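Local coordinates for protein minor fimbrium subunit Mfa5 (Porphyromonas gingivalis ATCC 33277, PDB 6TO1) that serves as an accessory subunit of the minor fimbriae, the surface pili that mediate biofilm formation and adhesion to host cells and to other oral bacteria, at residues A[148-151]-A[152-156]; A[176-179]-A[180-184]. One frame throughout, in Å; residues are numbered along the deposited sequence.

How the contacts relate
Contacts 1 and 2 both belong to the von Willebrand factor type A domain and follow one another along the chain. Contact 1 spans two turns of helix 143-160, contact 2 the turn of the hairpin made by strands 170-177 and 181-186; strand 170-177 comes directly after that helix. Their centres lie about 17 Å apart and their nearest atoms about 9 Å, so they do not touch. The bound magnesium ion, held by Ser135, Ser137 and Thr207, is a shared landmark: it is about 7 Å from the side chain of Tyr177 in contact 2 and about 12 Å from that of Ala149 in contact 1.

Contact 1 (A[148-151]-A[152-156]); sequences SAIA and SGQRF
Gln154 folds back along the helix so that its amide lies beside Ile150, with NE2 of Gln154 3.6 Å from CG2 of Ile150, the two side chains running the same way. CG of Gln154 stands anti to its own carbonyl carbon (chi1 -68°) and the chain is extended beyond it, which carries NE2 back to Ile150 O at 3.1 Å. That oxygen lies close to the plane of the amide but is approached from well above its own carbonyl plane. Ile150 O also takes the ordinary helical bond from Gln154 N at 3.3 Å, on the opposite face, so a single residue supplies both donors. The other end of the amide is committed too: OE1 of Gln154 accepts from Arg199, at the end of helix 191-199.

Two residues earlier, Ser152 does much the same with a shorter arm. Its OG sits between its backbone N and carbonyl carbon (chi1 59°) and donates to Ser148 O at 2.7 Å. Ser152 N reaches Ser148 O from the other face at 2.8 Å. The hydroxyl also bonds to Tyr363, and Leu393 of helix 390-395 packs on this serine. Between these two doubly held carbonyls, Gly153 N bonds to Ala149 O at 2.8 Å, where the helix is buried. Ala151, by contrast, is exposed, and Ala151 O receives Arg155 N at 3.2 Å.

Side-chain donors returning to the carbonyl four residues back, alongside the regular i to i-4 backbone ladder, are a familiar feature of serines inside alpha-helices, and Gln154 repeats the pattern here with an amide. The helix is the crossover of the beta-alpha-beta unit between strands 126-133 and 170-177, part of the Rossmann-like core of a von Willebrand factor type A domain.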
loop_
_atom_site.group_PDB
_atom_site.type_symbol
_atom_site.label_atom_id
_atom_site.label_comp_id
_atom_site.label_asym_id
_atom_site.label_seq_id
_atom_site.Cartn_x
_atom_site.Cartn_y
_atom_site.Cartn_z
ATOM N N SER A 148 -24.252 -26.277 -17.295
ATOM C CA SER A 148 -23.648 -25.801 -16.054
ATOM C C SER A 148 -22.344 -25.056 -16.326
ATOM O O SER A 148 -22.040 -24.064 -15.656
ATOM C CB SER A 148 -23.383 -26.977 -15.104
ATOM O OG SER A 148 -22.772 -26.537 -13.916
ATOM N N ALA A 149 -21.557 -25.521 -17.300
ATOM C CA ALA A 149 -20.357 -24.781 -17.672
ATOM C C ALA A 149 -20.713 -23.384 -18.179
ATOM O O ALA A 149 -20.014 -22.410 -17.884
ATOM C CB ALA A 149 -19.578 -25.553 -18.737
ATOM N N ILE A 150 -21.794 -23.275 -18.958
ATOM C CA ILE A 150 -22.204 -21.986 -19.512
ATOM C C ILE A 150 -22.681 -21.052 -18.407
ATOM O O ILE A 150 -22.337 -19.859 -18.381
ATOM C CB ILE A 150 -23.290 -22.205 -20.583
ATOM C CG1 ILE A 150 -22.677 -22.778 -21.850
ATOM C CG2 ILE A 150 -24.052 -20.923 -20.874
ATOM C CD1 ILE A 150 -23.703 -23.300 -22.850
ATOM N N ALA A 151 -23.502 -21.566 -17.495
ATOM C CA ALA A 151 -24.003 -20.747 -16.402
ATOM C C ALA A 151 -22.875 -20.339 -15.460
ATOM O O ALA A 151 -22.766 -19.165 -15.075
ATOM C CB ALA A 151 -25.090 -21.502 -15.640
ATOM N N SER A 152 -22.017 -21.304 -15.076
ATOM C CA SER A 152 -20.969 -21.007 -14.111
ATOM C C SER A 152 -19.870 -20.163 -14.737
ATOM O O SER A 152 -19.284 -19.317 -14.059
ATOM C CB SER A 152 -20.382 -22.309 -13.521
ATOM O OG SER A 152 -19.829 -23.153 -14.513
ATOM N N GLY A 153 -19.580 -20.371 -16.029
ATOM C CA GLY A 153 -18.556 -19.569 -16.666
ATOM C C GLY A 153 -18.937 -18.103 -16.703
ATOM O O GLY A 153 -18.108 -17.226 -16.475
ATOM N N GLN A 154 -20.203 -17.815 -16.973
ATOM C CA GLN A 154 -20.643 -16.424 -16.933
ATOM C C GLN A 154 -20.535 -15.859 -15.530
ATOM O O GLN A 154 -20.095 -14.719 -15.343
ATOM C CB GLN A 154 -22.065 -16.325 -17.449
ATOM C CG GLN A 154 -22.158 -16.624 -18.913
ATOM C CD GLN A 154 -23.579 -16.562 -19.380
ATOM O OE1 GLN A 154 -24.050 -15.512 -19.817
ATOM N NE2 GLN A 154 -24.283 -17.683 -19.287
ATOM N N ARG A 155 -20.919 -16.643 -14.527
ATOM C CA ARG A 155 -20.803 -16.188 -13.153
ATOM C C ARG A 155 -19.359 -15.876 -12.794
ATOM O O ARG A 155 -19.096 -14.886 -12.102
ATOM C CB ARG A 155 -21.398 -17.225 -12.207
ATOM C CG ARG A 155 -21.397 -16.741 -10.761
ATOM C CD ARG A 155 -21.761 -17.852 -9.771
ATOM N NE ARG A 155 -21.316 -17.517 -8.416
ATOM C CZ ARG A 155 -22.110 -17.047 -7.457
ATOM N NH1 ARG A 155 -23.401 -16.850 -7.695
ATOM N NH2 ARG A 155 -21.611 -16.768 -6.259
ATOM N N PHE A 156 -18.414 -16.714 -13.245
ATOM C CA PHE A 156 -17.002 -16.471 -12.967
ATOM C C PHE A 156 -16.528 -15.175 -13.624
ATOM O O PHE A 156 -15.800 -14.382 -13.016
ATOM C CB PHE A 156 -16.138 -17.645 -13.473
ATOM C CG PHE A 156 -16.458 -18.975 -12.848
ATOM C CD1 PHE A 156 -17.045 -19.057 -11.596
ATOM C CD2 PHE A 156 -16.148 -20.149 -13.512
ATOM C CE1 PHE A 156 -17.323 -20.289 -11.030
ATOM C CE2 PHE A 156 -16.426 -21.387 -12.946
ATOM C CZ PHE A 156 -17.024 -21.459 -11.713
#

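Contact 2 (A[176-179]-A[180-184]); sequences SYDH and EPHRL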
loop_
_atom_site.group_PDB
_atom_site.type_symbol
_atom_site.label_atom_id
_atom_site.label_comp_id
_atom_site.label_asym_id
_atom_site.label_seq_id
_atom_site.Cartn_x
_atom_site.Cartn_y
_atom_site.Cartn_z
ATOM N N SER A 176 -12.400 -22.233 -26.034
ATOM C CA SER A 176 -13.236 -23.423 -25.974
ATOM C C SER A 176 -12.527 -24.509 -26.772
ATOM O O SER A 176 -11.609 -24.238 -27.554
ATOM C CB SER A 176 -14.641 -23.182 -26.524
ATOM O OG SER A 176 -14.605 -22.996 -27.926
ATOM N N TYR A 177 -12.932 -25.760 -26.558
ATOM C CA TYR A 177 -12.340 -26.795 -27.355
ATOM C C TYR A 177 -13.271 -27.988 -27.483
ATOM O O TYR A 177 -14.094 -28.281 -26.610
ATOM C CB TYR A 177 -10.975 -27.262 -26.800
ATOM C CG TYR A 177 -11.049 -27.999 -25.480
ATOM C CD1 TYR A 177 -11.110 -29.382 -25.432
ATOM C CD2 TYR A 177 -11.027 -27.315 -24.280
ATOM C CE1 TYR A 177 -11.163 -30.053 -24.237
ATOM C CE2 TYR A 177 -11.087 -27.980 -23.091
ATOM C CZ TYR A 177 -11.147 -29.353 -23.067
ATOM O OH TYR A 177 -11.186 -30.015 -21.853
ATOM N N ASP A 178 -13.109 -28.660 -28.608
ATOM C CA ASP A 178 -13.691 -29.969 -28.867
ATOM C C ASP A 178 -12.558 -30.827 -29.437
ATOM O O ASP A 178 -11.574 -31.115 -28.734
ATOM C CB ASP A 178 -14.897 -29.872 -29.803
ATOM C CG ASP A 178 -14.681 -28.931 -30.973
ATOM O OD1 ASP A 178 -13.986 -29.326 -31.940
ATOM O OD2 ASP A 178 -15.222 -27.778 -30.913
ATOM N N HIS A 179 -12.673 -31.274 -30.686
ATOM C CA HIS A 179 -11.534 -31.965 -31.276
ATOM C C HIS A 179 -10.421 -31.008 -31.677
ATOM O O HIS A 179 -9.345 -31.467 -32.061
ATOM C CB HIS A 179 -11.942 -32.827 -32.489
ATOM C CG HIS A 179 -12.667 -32.082 -33.563
ATOM N ND1 HIS A 179 -14.041 -31.987 -33.585
ATOM C CD2 HIS A 179 -12.217 -31.390 -34.638
ATOM C CE1 HIS A 179 -14.410 -31.284 -34.642
ATOM N NE2 HIS A 179 -13.323 -30.909 -35.295
ATOM N N GLU A 180 -10.636 -29.699 -31.559
ATOM C CA GLU A 180 -9.610 -28.687 -31.764
ATOM C C GLU A 180 -9.954 -27.499 -30.870
ATOM O O GLU A 180 -11.113 -27.329 -30.476
ATOM C CB GLU A 180 -9.539 -28.263 -33.243
ATOM C CG GLU A 180 -10.805 -27.582 -33.639
ATOM C CD GLU A 180 -10.977 -27.388 -35.122
ATOM O OE1 GLU A 180 -9.976 -27.428 -35.859
ATOM O OE2 GLU A 180 -12.140 -27.177 -35.533
ATOM N N PRO A 181 -8.981 -26.679 -30.512
ATOM C CA PRO A 181 -9.275 -25.524 -29.665
ATOM C C PRO A 181 -9.738 -24.344 -30.508
ATOM O O PRO A 181 -9.449 -24.247 -31.711
ATOM C CB PRO A 181 -7.918 -25.249 -28.992
ATOM C CG PRO A 181 -6.911 -25.643 -30.048
ATOM C CD PRO A 181 -7.529 -26.862 -30.723
ATOM N N HIS A 182 -10.446 -23.437 -29.842
ATOM C CA HIS A 182 -10.980 -22.234 -30.468
ATOM C C HIS A 182 -10.662 -21.005 -29.632
ATOM O O HIS A 182 -10.988 -20.969 -28.446
ATOM C CB HIS A 182 -12.490 -22.308 -30.612
ATOM C CG HIS A 182 -12.967 -23.569 -31.255
ATOM N ND1 HIS A 182 -12.783 -23.824 -32.599
ATOM C CD2 HIS A 182 -13.641 -24.633 -30.753
ATOM C CE1 HIS A 182 -13.312 -25.000 -32.894
ATOM N NE2 HIS A 182 -13.825 -25.517 -31.792
ATOM N N ARG A 183 -10.023 -20.008 -30.243
ATOM C CA ARG A 183 -9.750 -18.760 -29.528
ATOM C C ARG A 183 -11.007 -17.906 -29.594
ATOM O O ARG A 183 -11.291 -17.283 -30.623
ATOM C CB ARG A 183 -8.559 -18.012 -30.113
ATOM C CG ARG A 183 -8.249 -16.730 -29.302
ATOM C CD ARG A 183 -7.166 -15.884 -29.962
ATOM N NE ARG A 183 -5.923 -16.648 -30.048
ATOM C CZ ARG A 183 -4.700 -16.132 -29.941
ATOM N NH1 ARG A 183 -4.533 -14.831 -29.749
ATOM N NH2 ARG A 183 -3.634 -16.927 -30.031
ATOM N N LEU A 184 -11.758 -17.861 -28.500
ATOM C CA LEU A 184 -13.004 -17.100 -28.485
ATOM C C LEU A 184 -12.765 -15.625 -28.155
ATOM O O LEU A 184 -13.433 -14.744 -28.715
ATOM C CB LEU A 184 -13.968 -17.703 -27.485
ATOM C CG LEU A 184 -14.420 -19.154 -27.773
ATOM C CD1 LEU A 184 -15.513 -19.597 -26.797
ATOM C CD2 LEU A 184 -14.880 -19.323 -29.214
HETATM O O HOH W 1 -14.423 -27.810 -34.155
HETATM O O HOH W 2 -13.326 -29.373 -37.505
#
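His182 meets Asp178 through a hydrogen bond from NE2 to OD2 of 2.8 Å, with the oxygen in the plane of the imidazole. The carboxylate is met on its syn side but 34° out of its plane, and the two side chains cross at about a right angle. Chi1 of His182 (-51°) sets the ring beside its own backbone N, reaching back over the turn; at the ring's edge CD2 lies 3.4 Å from Ser176 OG, while Glu180 O lies over one face, toward the rim. Further along, CD1 of Leu184 packs against Ser176.

Water takes up the other carboxylate oxygen. It donates to OD1 of Asp178 and to OE2 of Glu180, joining two acids whose oxygens are 4.6 Å apart; OD1 also receives weak bonds from the backbone N of His179 and of Glu180. A second water links OE2 of Glu180 to NE2 of His179, whose ring lies alongside the glutamate.

The backbone holds these groups in place. Ser176 and His182 form a hydrogen-bonded antiparallel pair, with His182 N to Ser176 O at 2.7 Å and Ser176 N to His182 O at 3.1 Å. Nearer the turn, Asp178 N donates to Glu180 O at 3.0 Å, and Tyr177 faces Pro181 as a non-hydrogen-bonded pair. Outside the hairpin, Gln134 gives OD2 of Asp178 a second donor, Trp205 stacks on His179 and accepts from its ND1 through its carbonyl, and Ser313 bonds to Glu180.

Two donors on OD2, and a water with two weak backbone bonds on OD1, would favour a charged aspartate despite the nearby glutamate. The bond to His182, from one side of the hairpin to the other, ties the turn's side chains to the edge strand of the domain's central sheet.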